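Local coordinates for CRISPR-associated endonuclease Cas12b (Alicyclobacillus acidoterrestris, PDB 5U31), which uses a guide RNA to recognise target DNA beside a protospacer adjacent motif and cuts it with a metal-dependent RuvC nuclease domain, as part of bacterial antiviral defence, at residues G468-F473 with L822-A827; G554-E559 with K839-Q844; G564-S569 with V582-R587. The protein carries 3 engineered substitutions. One frame throughout, in Å; residues are numbered along the deposited sequence.

In the fold
Together the three contacts lead from the wedge domain into the RuvC nuclease. Contacts 1 and 2 adjoin: Gly-823 O meets Lys-839 N, and Ser-558 of contact 2 is hydrogen-bonded to Glu-470 and Tyr-824 of contact 1. Both border the guide RNA and rely on packing, with one weak hydrogen bond between segments in contact 2 and none in contact 1. Contact 3 is the most regular of them, a buried pairing of two strands in the RuvC sheet with three backbone hydrogen bonds and no touch with the RNA. Gln-844 ties contact 2 to it through Arg-566 N. Contact 2 is only partly buried; contact 1 is mostly buried, with Glu-470 exposed.

Contact 1 of 3, residues G468-F473 with L822-A827; sequences GAEQHF and LGYVYA. With nucleotides of chain B.
Gly-468 CA and Tyr-824 CA, 6.6 Å apart, are the nearest pair of alpha carbons, where the loop between strands 461-464 and 473-483 passes the start of strand 824-827. No hydrogen bond joins the segments. Instead Gly-468 lays its CA over one face of the Tyr-824 ring, a CH-pi contact 3.8 Å from the ring centroid and 16° off the normal. Its carbonyl O lies 3.7 Å from Tyr-824 CE2 and 3.8 Å from Leu-822 CD1. Farther out, Glu-470 CG comes within 3.5 Å of Tyr-824 OH; the carboxylate plane stands 88° from the ring plane. Chi1 of Tyr-824 (-68°) sets CG anti to the carbonyl carbon, and the ring leaves beside the backbone N. Its hydroxyl is hydrogen-bonded to Ser-558 N. Ser-558 OG holds Glu-470 N as well, linking both segments through one residue. Gly-823, at the Schellman motif ending helix 796-822, turns the chain into the strand. Tyr-826 OH donates to OP1 of C90 of chain B at 2.7 Å, and Val-825 CG2 packs on the base of G9 of chain B. The arrangement is a WED-II to RuvC-II domain junction beside the bound sgRNA.

Contact 2 of 3, residues G554-E559 with K839-Q844; sequences GKLGSE and KYPPCQ. With nucleotides of chain B.
Two consecutive prolines, Pro-841 and Pro-842, form much of the surface that meets Leu-556 and Gly-557, and a single weak hydrogen bond joins the backbones. In that bond Gly-557 N reaches Tyr-840 O at 3.4 Å, nearly straight at 165°. The two methyls of Leu-556 divide the work. CD2 packs against the start of the first proline ring, 3.6 Å from Pro-841 CD, and lies against the peptide carbon of Tyr-840, while CD1 lies 3.9 Å from Lys-839 O. The second ring, Pro-842, sets CB, CG and CD around Gly-557 O, with CG 3.2 Å away. This joins two parts of the RuvC domain: 554-559 follows helix 543-549, while residues 839-844 lead into strand 845-850, which runs parallel to 566-572 in the central sheet of this RNase H-like fold. Gln-844, at the strand's threshold, uses OE1 to accept from Arg-566 N and NE2 to reach Leu-561 O. Away from the prolines, residues 839 and 840 lie in a stretch that binds sgRNA. Tyr-840 OH donates to OP1 of G9 of chain B, and that oxygen lies at the edge of the ring, in its plane; Lys-839 CB covers part of one ring face, and Arg-617 makes a cation-pi contact with it. The Lys-839 chain is bent at chi3 (66°), which swings CE aside; its NZ lies 3.4 Å from O4' of that nucleotide.

Contact 3 of 3, residues G564-S569 with V582-R587; sequences GLRVMS and VFRVAR
Val-585 N donates to Leu-565 O at 3.0 Å, almost straight at 172°. Beside it the hydrogen-bonded pair Val-567 and Phe-583 exchanges two bonds, Val-567 N to Phe-583 O and Phe-583 N to Val-567 O, each 3.1 Å. The bonds join both arms of the antiparallel hairpin built on strands 566-572 and 578-587 in the central sheet of the RuvC domain, an RNase H-like fold; the first strand continues to the engineered Ala-571, an assigned active-site position. Arg-566 and Arg-584, a non-hydrogen-bonded pair, lie side by side and point the same way, with Arg-566 NH1 4.3 Å from Arg-584 NE and the guanidinium planes 43° apart. Glu-616 of strand 611-621 probably offsets the repulsion, because its OE1 takes Arg-566 NE and OE2 takes Arg-584 NE. Asp-552 makes a further salt bridge with Arg-566 NH2. On the Val-567 face, the Phe-583 ring meets His-615 edge-to-face, and Gln-986 of helix 977-990 packs on Val-567 and Phe-583. Val-585 turns CG2 onto Leu-565 O, 3.4 Å away. On the arginine face Met-568, a selenomethionine, has CG anti to the backbone N (chi1 -172°), which puts CG 3.7 Å from Val-582 CG2.

Contact 1 of 3, residues G468-F473 with L822-A827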
loop_
_atom_site.group_PDB
_atom_site.type_symbol
_atom_site.label_atom_id
_atom_site.label_comp_id
_atom_site.label_asym_id
_atom_site.label_seq_id
_atom_site.Cartn_x
_atom_site.Cartn_y
_atom_site.Cartn_z
ATOM N N GLY A 468 22.393 8.313 -11.627
ATOM C CA GLY A 468 22.202 7.319 -12.662
ATOM C C GLY A 468 21.951 7.929 -14.023
ATOM O O GLY A 468 21.213 7.368 -14.840
ATOM N N ALA A 469 22.555 9.089 -14.270
ATOM C CA ALA A 469 22.455 9.761 -15.562
ATOM C C ALA A 469 23.761 10.493 -15.812
ATOM O O ALA A 469 24.109 11.411 -15.063
ATOM C CB ALA A 469 21.276 10.735 -15.601
ATOM N N GLU A 470 24.481 10.088 -16.856
ATOM C CA GLU A 470 25.773 10.706 -17.125
ATOM C C GLU A 470 25.611 12.172 -17.502
ATOM O O GLU A 470 26.367 13.026 -17.026
ATOM C CB GLU A 470 26.507 9.927 -18.214
ATOM C CG GLU A 470 26.941 8.528 -17.781
ATOM C CD GLU A 470 27.912 7.895 -18.762
ATOM O OE1 GLU A 470 28.740 8.634 -19.338
ATOM O OE2 GLU A 470 27.845 6.663 -18.964
ATOM N N GLN A 471 24.619 12.485 -18.332
ATOM C CA GLN A 471 24.301 13.857 -18.703
ATOM C C GLN A 471 23.136 14.348 -17.854
ATOM O O GLN A 471 22.144 13.633 -17.680
ATOM C CB GLN A 471 23.944 13.959 -20.189
ATOM C CG GLN A 471 25.057 13.553 -21.151
ATOM C CD GLN A 471 25.039 12.071 -21.488
ATOM O OE1 GLN A 471 24.162 11.325 -21.041
ATOM N NE2 GLN A 471 26.010 11.637 -22.285
ATOM N N HIS A 472 23.260 15.563 -17.324
ATOM C CA HIS A 472 22.183 16.138 -16.534
ATOM C C HIS A 472 20.931 16.306 -17.386
ATOM O O HIS A 472 21.003 16.567 -18.590
ATOM C CB HIS A 472 22.601 17.488 -15.957
ATOM C CG HIS A 472 23.904 17.454 -15.225
ATOM N ND1 HIS A 472 24.111 16.671 -14.111
ATOM C CD2 HIS A 472 25.068 18.107 -15.447
ATOM C CE1 HIS A 472 25.347 16.839 -13.681
ATOM N NE2 HIS A 472 25.950 17.707 -14.474
ATOM N N PHE A 473 19.774 16.141 -16.751
ATOM C CA PHE A 473 18.504 16.378 -17.418
ATOM C C PHE A 473 18.240 17.873 -17.530
ATOM O O PHE A 473 18.694 18.667 -16.702
ATOM C CB PHE A 473 17.350 15.734 -16.653
ATOM C CG PHE A 473 17.516 14.266 -16.396
ATOM C CD1 PHE A 473 17.273 13.341 -17.397
ATOM C CD2 PHE A 473 17.876 13.807 -15.138
ATOM C CE1 PHE A 473 17.412 11.987 -17.154
ATOM C CE2 PHE A 473 18.016 12.458 -14.892
ATOM C CZ PHE A 473 17.784 11.547 -15.901
ATOM N N LEU A 822 19.620 0.422 -14.490
ATOM C CA LEU A 822 20.374 1.291 -15.385
ATOM C C LEU A 822 21.819 0.840 -15.558
ATOM O O LEU A 822 22.481 1.279 -16.505
ATOM C CB LEU A 822 20.334 2.727 -14.869
ATOM C CG LEU A 822 18.944 3.357 -14.900
ATOM C CD1 LEU A 822 18.863 4.562 -13.979
ATOM C CD2 LEU A 822 18.619 3.752 -16.320
ATOM N N GLY A 823 22.319 -0.017 -14.679
ATOM C CA GLY A 823 23.674 -0.506 -14.778
ATOM C C GLY A 823 24.681 0.171 -13.876
ATOM O O GLY A 823 25.878 0.139 -14.186
ATOM N N TYR A 824 24.244 0.772 -12.777
ATOM C CA TYR A 824 25.135 1.456 -11.855
ATOM C C TYR A 824 25.317 0.630 -10.587
ATOM O O TYR A 824 24.363 0.034 -10.077
ATOM C CB TYR A 824 24.600 2.850 -11.516
ATOM C CG TYR A 824 24.642 3.801 -12.688
ATOM C CD1 TYR A 824 25.698 4.684 -12.848
ATOM C CD2 TYR A 824 23.634 3.803 -13.645
ATOM C CE1 TYR A 824 25.747 5.555 -13.921
ATOM C CE2 TYR A 824 23.676 4.670 -14.724
ATOM C CZ TYR A 824 24.737 5.543 -14.855
ATOM O OH TYR A 824 24.798 6.411 -15.921
ATOM N N VAL A 825 26.550 0.598 -10.089
ATOM C CA VAL A 825 26.901 -0.143 -8.885
ATOM C C VAL A 825 27.688 0.774 -7.960
ATOM O O VAL A 825 28.680 1.383 -8.378
ATOM C CB VAL A 825 27.716 -1.406 -9.215
ATOM C CG1 VAL A 825 28.249 -2.041 -7.943
ATOM C CG2 VAL A 825 26.861 -2.392 -9.987
ATOM N N TYR A 826 27.246 0.873 -6.708
ATOM C CA TYR A 826 27.958 1.649 -5.697
ATOM C C TYR A 826 29.170 0.845 -5.238
ATOM O O TYR A 826 29.026 -0.183 -4.568
ATOM C CB TYR A 826 27.026 1.977 -4.533
ATOM C CG TYR A 826 27.556 3.032 -3.588
ATOM C CD1 TYR A 826 27.350 4.383 -3.839
ATOM C CD2 TYR A 826 28.257 2.678 -2.443
ATOM C CE1 TYR A 826 27.832 5.350 -2.977
ATOM C CE2 TYR A 826 28.740 3.638 -1.576
ATOM C CZ TYR A 826 28.525 4.970 -1.848
ATOM O OH TYR A 826 29.006 5.927 -0.986
ATOM N N ALA A 827 30.364 1.303 -5.603
ATOM C CA ALA A 827 31.596 0.575 -5.343
ATOM C C ALA A 827 32.548 1.410 -4.499
ATOM O O ALA A 827 32.628 2.633 -4.647
ATOM C CB ALA A 827 32.293 0.169 -6.645
ATOM P P C B 90 27.385 8.745 0.308
ATOM O OP1 C B 90 27.838 8.363 -1.055
ATOM O OP2 C B 90 27.353 10.167 0.738
ATOM O "O5'" C B 90 25.932 8.131 0.509
ATOM C "C5'" C B 90 25.714 6.738 0.345
ATOM C "C4'" C B 90 24.334 6.337 0.793
ATOM O "O4'" C B 90 24.148 6.657 2.195
ATOM C "C3'" C B 90 23.190 7.053 0.102
ATOM O "O3'" C B 90 22.900 6.511 -1.168
ATOM C "C2'" C B 90 22.056 6.899 1.101
ATOM O "O2'" C B 90 21.519 5.588 1.034
ATOM C "C1'" C B 90 22.809 7.047 2.424
ATOM N N1 C B 90 22.807 8.448 2.905
ATOM C C2 C B 90 21.649 8.968 3.495
ATOM O O2 C B 90 20.648 8.244 3.599
ATOM N N3 C B 90 21.645 10.245 3.938
ATOM C C4 C B 90 22.735 10.998 3.814
ATOM N N4 C B 90 22.685 12.251 4.265
ATOM C C5 C B 90 23.928 10.497 3.222
ATOM C C6 C B 90 23.924 9.229 2.786
ATOM P P G B 9 30.599 -9.245 -12.224
ATOM O OP1 G B 9 30.323 -7.953 -12.899
ATOM O OP2 G B 9 31.590 -10.190 -12.802
ATOM O "O5'" G B 9 31.044 -8.928 -10.729
ATOM C "C5'" G B 9 30.366 -7.951 -9.944
ATOM C "C4'" G B 9 30.791 -8.037 -8.499
ATOM O "O4'" G B 9 30.293 -6.888 -7.757
ATOM C "C3'" G B 9 30.310 -9.279 -7.746
ATOM O "O3'" G B 9 31.351 -9.755 -6.902
ATOM C "C2'" G B 9 29.168 -8.740 -6.889
ATOM O "O2'" G B 9 28.918 -9.473 -5.710
ATOM C "C1'" G B 9 29.660 -7.334 -6.579
ATOM N N9 G B 9 28.596 -6.399 -6.216
ATOM C C8 G B 9 28.467 -5.758 -5.007
ATOM N N7 G B 9 27.413 -4.997 -4.943
ATOM C C5 G B 9 26.805 -5.154 -6.181
ATOM C C6 G B 9 25.621 -4.570 -6.693
ATOM O O6 G B 9 24.852 -3.777 -6.140
ATOM N N1 G B 9 25.362 -4.992 -7.990
ATOM C C2 G B 9 26.134 -5.865 -8.708
ATOM N N2 G B 9 25.692 -6.137 -9.945
ATOM N N3 G B 9 27.243 -6.421 -8.246
ATOM C C4 G B 9 27.516 -6.022 -6.983
#

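Contact 2 of 3, residues G554-E559 with K839-Q844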
loop_
_atom_site.group_PDB
_atom_site.type_symbol
_atom_site.label_atom_id
_atom_site.label_comp_id
_atom_site.label_asym_id
_atom_site.label_seq_id
_atom_site.Cartn_x
_atom_site.Cartn_y
_atom_site.Cartn_z
ATOM N N GLY A 554 28.047 -1.759 -26.262
ATOM C CA GLY A 554 28.833 -1.694 -25.052
ATOM C C GLY A 554 28.700 -0.420 -24.250
ATOM O O GLY A 554 29.379 -0.286 -23.224
ATOM N N LYS A 555 27.858 0.519 -24.672
ATOM C CA LYS A 555 27.710 1.760 -23.926
ATOM C C LYS A 555 27.019 1.491 -22.592
ATOM O O LYS A 555 26.005 0.789 -22.530
ATOM C CB LYS A 555 26.939 2.793 -24.749
ATOM C CG LYS A 555 27.792 3.443 -25.839
ATOM C CD LYS A 555 27.060 4.546 -26.589
ATOM C CE LYS A 555 25.947 3.992 -27.459
ATOM N NZ LYS A 555 25.344 5.046 -28.321
ATOM N N LEU A 556 27.585 2.043 -21.524
ATOM C CA LEU A 556 27.161 1.756 -20.164
ATOM C C LEU A 556 26.307 2.886 -19.607
ATOM O O LEU A 556 26.264 3.998 -20.137
ATOM C CB LEU A 556 28.379 1.535 -19.266
ATOM C CG LEU A 556 29.387 0.521 -19.794
ATOM C CD1 LEU A 556 30.537 0.412 -18.829
ATOM C CD2 LEU A 556 28.722 -0.827 -20.004
ATOM N N GLY A 557 25.633 2.584 -18.502
ATOM C CA GLY A 557 24.817 3.575 -17.841
ATOM C C GLY A 557 23.691 4.068 -18.729
ATOM O O GLY A 557 23.201 3.367 -19.617
ATOM N N SER A 558 23.285 5.315 -18.486
ATOM C CA SER A 558 22.188 5.935 -19.216
ATOM C C SER A 558 22.478 6.116 -20.700
ATOM O O SER A 558 21.554 6.437 -21.454
ATOM C CB SER A 558 21.859 7.288 -18.592
ATOM O OG SER A 558 22.977 8.157 -18.648
ATOM N N GLU A 559 23.720 5.921 -21.140
ATOM C CA GLU A 559 24.061 6.107 -22.544
ATOM C C GLU A 559 23.789 4.882 -23.406
ATOM O O GLU A 559 23.982 4.950 -24.623
ATOM C CB GLU A 559 25.538 6.486 -22.680
ATOM C CG GLU A 559 25.887 7.810 -22.043
ATOM C CD GLU A 559 27.371 8.084 -22.078
ATOM O OE1 GLU A 559 28.157 7.113 -22.026
ATOM O OE2 GLU A 559 27.751 9.270 -22.160
ATOM N N LYS A 839 28.773 0.253 -14.587
ATOM C CA LYS A 839 29.462 -1.013 -14.819
ATOM C C LYS A 839 28.839 -1.868 -15.913
ATOM O O LYS A 839 29.559 -2.631 -16.563
ATOM C CB LYS A 839 29.520 -1.836 -13.526
ATOM C CG LYS A 839 30.746 -1.551 -12.669
ATOM C CD LYS A 839 30.618 -2.116 -11.255
ATOM C CE LYS A 839 30.569 -3.639 -11.239
ATOM N NZ LYS A 839 30.354 -4.183 -9.861
ATOM N N TYR A 840 27.537 -1.773 -16.140
ATOM C CA TYR A 840 26.853 -2.669 -17.057
ATOM C C TYR A 840 26.003 -1.891 -18.048
ATOM O O TYR A 840 25.641 -0.735 -17.799
ATOM C CB TYR A 840 25.961 -3.659 -16.293
ATOM C CG TYR A 840 26.647 -4.386 -15.160
ATOM C CD1 TYR A 840 27.470 -5.473 -15.404
ATOM C CD2 TYR A 840 26.450 -3.996 -13.842
ATOM C CE1 TYR A 840 28.087 -6.144 -14.370
ATOM C CE2 TYR A 840 27.063 -4.661 -12.803
ATOM C CZ TYR A 840 27.880 -5.734 -13.072
ATOM O OH TYR A 840 28.495 -6.401 -12.039
ATOM N N PRO A 841 25.683 -2.493 -19.194
ATOM C CA PRO A 841 24.659 -1.916 -20.057
ATOM C C PRO A 841 23.312 -1.926 -19.364
ATOM O O PRO A 841 23.002 -2.846 -18.584
ATOM C CB PRO A 841 24.669 -2.842 -21.281
ATOM C CG PRO A 841 26.033 -3.427 -21.291
ATOM C CD PRO A 841 26.395 -3.602 -19.849
ATOM N N PRO A 842 22.471 -0.934 -19.631
ATOM C CA PRO A 842 21.207 -0.823 -18.901
ATOM C C PRO A 842 20.148 -1.777 -19.431
ATOM O O PRO A 842 20.246 -2.329 -20.530
ATOM C CB PRO A 842 20.796 0.632 -19.138
ATOM C CG PRO A 842 21.321 0.919 -20.495
ATOM C CD PRO A 842 22.626 0.148 -20.619
ATOM N N CYS A 843 19.118 -1.960 -18.610
ATOM C CA CYS A 843 17.942 -2.739 -18.963
ATOM C C CYS A 843 16.794 -1.786 -19.258
ATOM O O CYS A 843 16.533 -0.866 -18.478
ATOM C CB CYS A 843 17.547 -3.682 -17.827
ATOM S SG CYS A 843 18.860 -4.738 -17.218
ATOM N N GLN A 844 16.104 -2.011 -20.373
ATOM C CA GLN A 844 14.999 -1.135 -20.736
ATOM C C GLN A 844 13.715 -1.458 -19.986
ATOM O O GLN A 844 12.804 -0.624 -19.968
ATOM C CB GLN A 844 14.745 -1.192 -22.245
ATOM C CG GLN A 844 15.883 -0.645 -23.100
ATOM C CD GLN A 844 17.011 -1.639 -23.257
ATOM O OE1 GLN A 844 16.842 -2.825 -22.983
ATOM N NE2 GLN A 844 18.173 -1.161 -23.689
ATOM P P G B 9 30.599 -9.245 -12.224
ATOM O OP1 G B 9 30.323 -7.953 -12.899
ATOM O OP2 G B 9 31.590 -10.190 -12.802
ATOM O "O5'" G B 9 31.044 -8.928 -10.729
ATOM C "C5'" G B 9 30.366 -7.951 -9.944
ATOM C "C4'" G B 9 30.791 -8.037 -8.499
ATOM O "O4'" G B 9 30.293 -6.888 -7.757
ATOM C "C3'" G B 9 30.310 -9.279 -7.746
ATOM O "O3'" G B 9 31.351 -9.755 -6.902
ATOM C "C2'" G B 9 29.168 -8.740 -6.889
ATOM O "O2'" G B 9 28.918 -9.473 -5.710
ATOM C "C1'" G B 9 29.660 -7.334 -6.579
ATOM N N9 G B 9 28.596 -6.399 -6.216
ATOM C C8 G B 9 28.467 -5.758 -5.007
ATOM N N7 G B 9 27.413 -4.997 -4.943
ATOM C C5 G B 9 26.805 -5.154 -6.181
ATOM C C6 G B 9 25.621 -4.570 -6.693
ATOM O O6 G B 9 24.852 -3.777 -6.140
ATOM N N1 G B 9 25.362 -4.992 -7.990
ATOM C C2 G B 9 26.134 -5.865 -8.708
ATOM N N2 G B 9 25.692 -6.137 -9.945
ATOM N N3 G B 9 27.243 -6.421 -8.246
ATOM C C4 G B 9 27.516 -6.022 -6.983
#

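Contact 3 of 3, residues G564-S569 with V582-R587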
loop_
_atom_site.group_PDB
_atom_site.type_symbol
_atom_site.label_atom_id
_atom_site.label_comp_id
_atom_site.label_asym_id
_atom_site.label_seq_id
_atom_site.Cartn_x
_atom_site.Cartn_y
_atom_site.Cartn_z
ATOM N N GLY A 564 20.964 -2.498 -27.635
ATOM C CA GLY A 564 20.670 -3.707 -26.902
ATOM C C GLY A 564 19.240 -3.734 -26.398
ATOM O O GLY A 564 18.490 -2.758 -26.482
ATOM N N LEU A 565 18.858 -4.891 -25.863
ATOM C CA LEU A 565 17.504 -5.085 -25.347
ATOM C C LEU A 565 17.604 -6.040 -24.160
ATOM O O LEU A 565 17.753 -7.250 -24.348
ATOM C CB LEU A 565 16.581 -5.622 -26.433
ATOM C CG LEU A 565 15.079 -5.600 -26.144
ATOM C CD1 LEU A 565 14.623 -4.199 -25.762
ATOM C CD2 LEU A 565 14.300 -6.113 -27.344
ATOM N N ARG A 566 17.527 -5.489 -22.948
ATOM C CA ARG A 566 17.693 -6.253 -21.721
ATOM C C ARG A 566 16.521 -6.013 -20.783
ATOM O O ARG A 566 15.966 -4.914 -20.722
ATOM C CB ARG A 566 18.991 -5.887 -20.994
ATOM C CG ARG A 566 20.248 -6.224 -21.754
ATOM C CD ARG A 566 21.469 -5.574 -21.127
ATOM N NE ARG A 566 22.683 -6.143 -21.695
ATOM C CZ ARG A 566 23.239 -5.724 -22.825
ATOM N NH1 ARG A 566 24.337 -6.310 -23.281
ATOM N NH2 ARG A 566 22.698 -4.717 -23.495
ATOM N N VAL A 567 16.169 -7.054 -20.034
ATOM C CA VAL A 567 15.075 -7.011 -19.072
ATOM C C VAL A 567 15.604 -7.490 -17.729
ATOM O O VAL A 567 16.303 -8.506 -17.660
ATOM C CB VAL A 567 13.884 -7.879 -19.520
ATOM C CG1 VAL A 567 12.792 -7.869 -18.463
ATOM C CG2 VAL A 567 13.345 -7.406 -20.861
HETATM N N MSE A 568 15.273 -6.766 -16.668
HETATM C CA MSE A 568 15.652 -7.203 -15.335
HETATM C C MSE A 568 14.420 -7.615 -14.540
HETATM O O MSE A 568 13.494 -6.826 -14.372
HETATM C CB MSE A 568 16.406 -6.102 -14.597
HETATM C CG MSE A 568 16.983 -6.556 -13.277
HETATM SE SE MSE A 568 17.735 -5.087 -12.252
HETATM C CE MSE A 568 16.074 -4.158 -11.843
ATOM N N SER A 569 14.403 -8.855 -14.061
ATOM C CA SER A 569 13.302 -9.331 -13.239
ATOM C C SER A 569 13.673 -9.186 -11.772
ATOM O O SER A 569 14.836 -9.340 -11.396
ATOM C CB SER A 569 12.954 -10.784 -13.563
ATOM O OG SER A 569 14.093 -11.616 -13.464
ATOM N N VAL A 582 19.369 -10.431 -14.761
ATOM C CA VAL A 582 19.372 -9.639 -15.984
ATOM C C VAL A 582 19.551 -10.581 -17.165
ATOM O O VAL A 582 20.412 -11.468 -17.136
ATOM C CB VAL A 582 20.477 -8.567 -15.949
ATOM C CG1 VAL A 582 20.540 -7.819 -17.264
ATOM C CG2 VAL A 582 20.233 -7.603 -14.813
ATOM N N PHE A 583 18.733 -10.392 -18.194
ATOM C CA PHE A 583 18.790 -11.193 -19.405
ATOM C C PHE A 583 18.898 -10.272 -20.611
ATOM O O PHE A 583 18.342 -9.171 -20.622
ATOM C CB PHE A 583 17.556 -12.094 -19.550
ATOM C CG PHE A 583 17.629 -13.370 -18.762
ATOM C CD1 PHE A 583 17.831 -14.583 -19.401
ATOM C CD2 PHE A 583 17.492 -13.361 -17.385
ATOM C CE1 PHE A 583 17.893 -15.762 -18.681
ATOM C CE2 PHE A 583 17.552 -14.539 -16.658
ATOM C CZ PHE A 583 17.755 -15.742 -17.309
ATOM N N ARG A 584 19.617 -10.736 -21.628
ATOM C CA ARG A 584 19.849 -9.980 -22.849
ATOM C C ARG A 584 19.308 -10.762 -24.038
ATOM O O ARG A 584 19.490 -11.980 -24.123
ATOM C CB ARG A 584 21.351 -9.691 -23.036
ATOM C CG ARG A 584 21.852 -9.804 -24.474
ATOM C CD ARG A 584 23.358 -9.572 -24.573
ATOM N NE ARG A 584 24.125 -10.543 -23.795
ATOM C CZ ARG A 584 24.718 -11.615 -24.310
ATOM N NH1 ARG A 584 24.640 -11.855 -25.610
ATOM N NH2 ARG A 584 25.393 -12.444 -23.527
ATOM N N VAL A 585 18.630 -10.065 -24.944
ATOM C CA VAL A 585 18.183 -10.685 -26.188
ATOM C C VAL A 585 19.362 -10.736 -27.149
ATOM O O VAL A 585 20.051 -9.731 -27.357
ATOM C CB VAL A 585 16.999 -9.916 -26.793
ATOM C CG1 VAL A 585 16.453 -10.659 -27.997
ATOM C CG2 VAL A 585 15.908 -9.719 -25.763
ATOM N N ALA A 586 19.605 -11.908 -27.729
ATOM C CA ALA A 586 20.757 -12.089 -28.602
ATOM C C ALA A 586 20.486 -13.239 -29.559
ATOM O O ALA A 586 19.650 -14.107 -29.297
ATOM C CB ALA A 586 22.034 -12.357 -27.799
ATOM N N ARG A 587 21.205 -13.226 -30.679
ATOM C CA ARG A 587 21.133 -14.331 -31.624
ATOM C C ARG A 587 21.755 -15.578 -31.014
ATOM O O ARG A 587 22.744 -15.501 -30.280
ATOM C CB ARG A 587 21.858 -13.980 -32.923
ATOM C CG ARG A 587 21.408 -12.693 -33.593
ATOM C CD ARG A 587 22.169 -12.483 -34.895
ATOM N NE ARG A 587 21.999 -11.135 -35.428
ATOM C CZ ARG A 587 22.615 -10.679 -36.515
ATOM N NH1 ARG A 587 23.445 -11.465 -37.190
ATOM N NH2 ARG A 587 22.404 -9.436 -36.929
#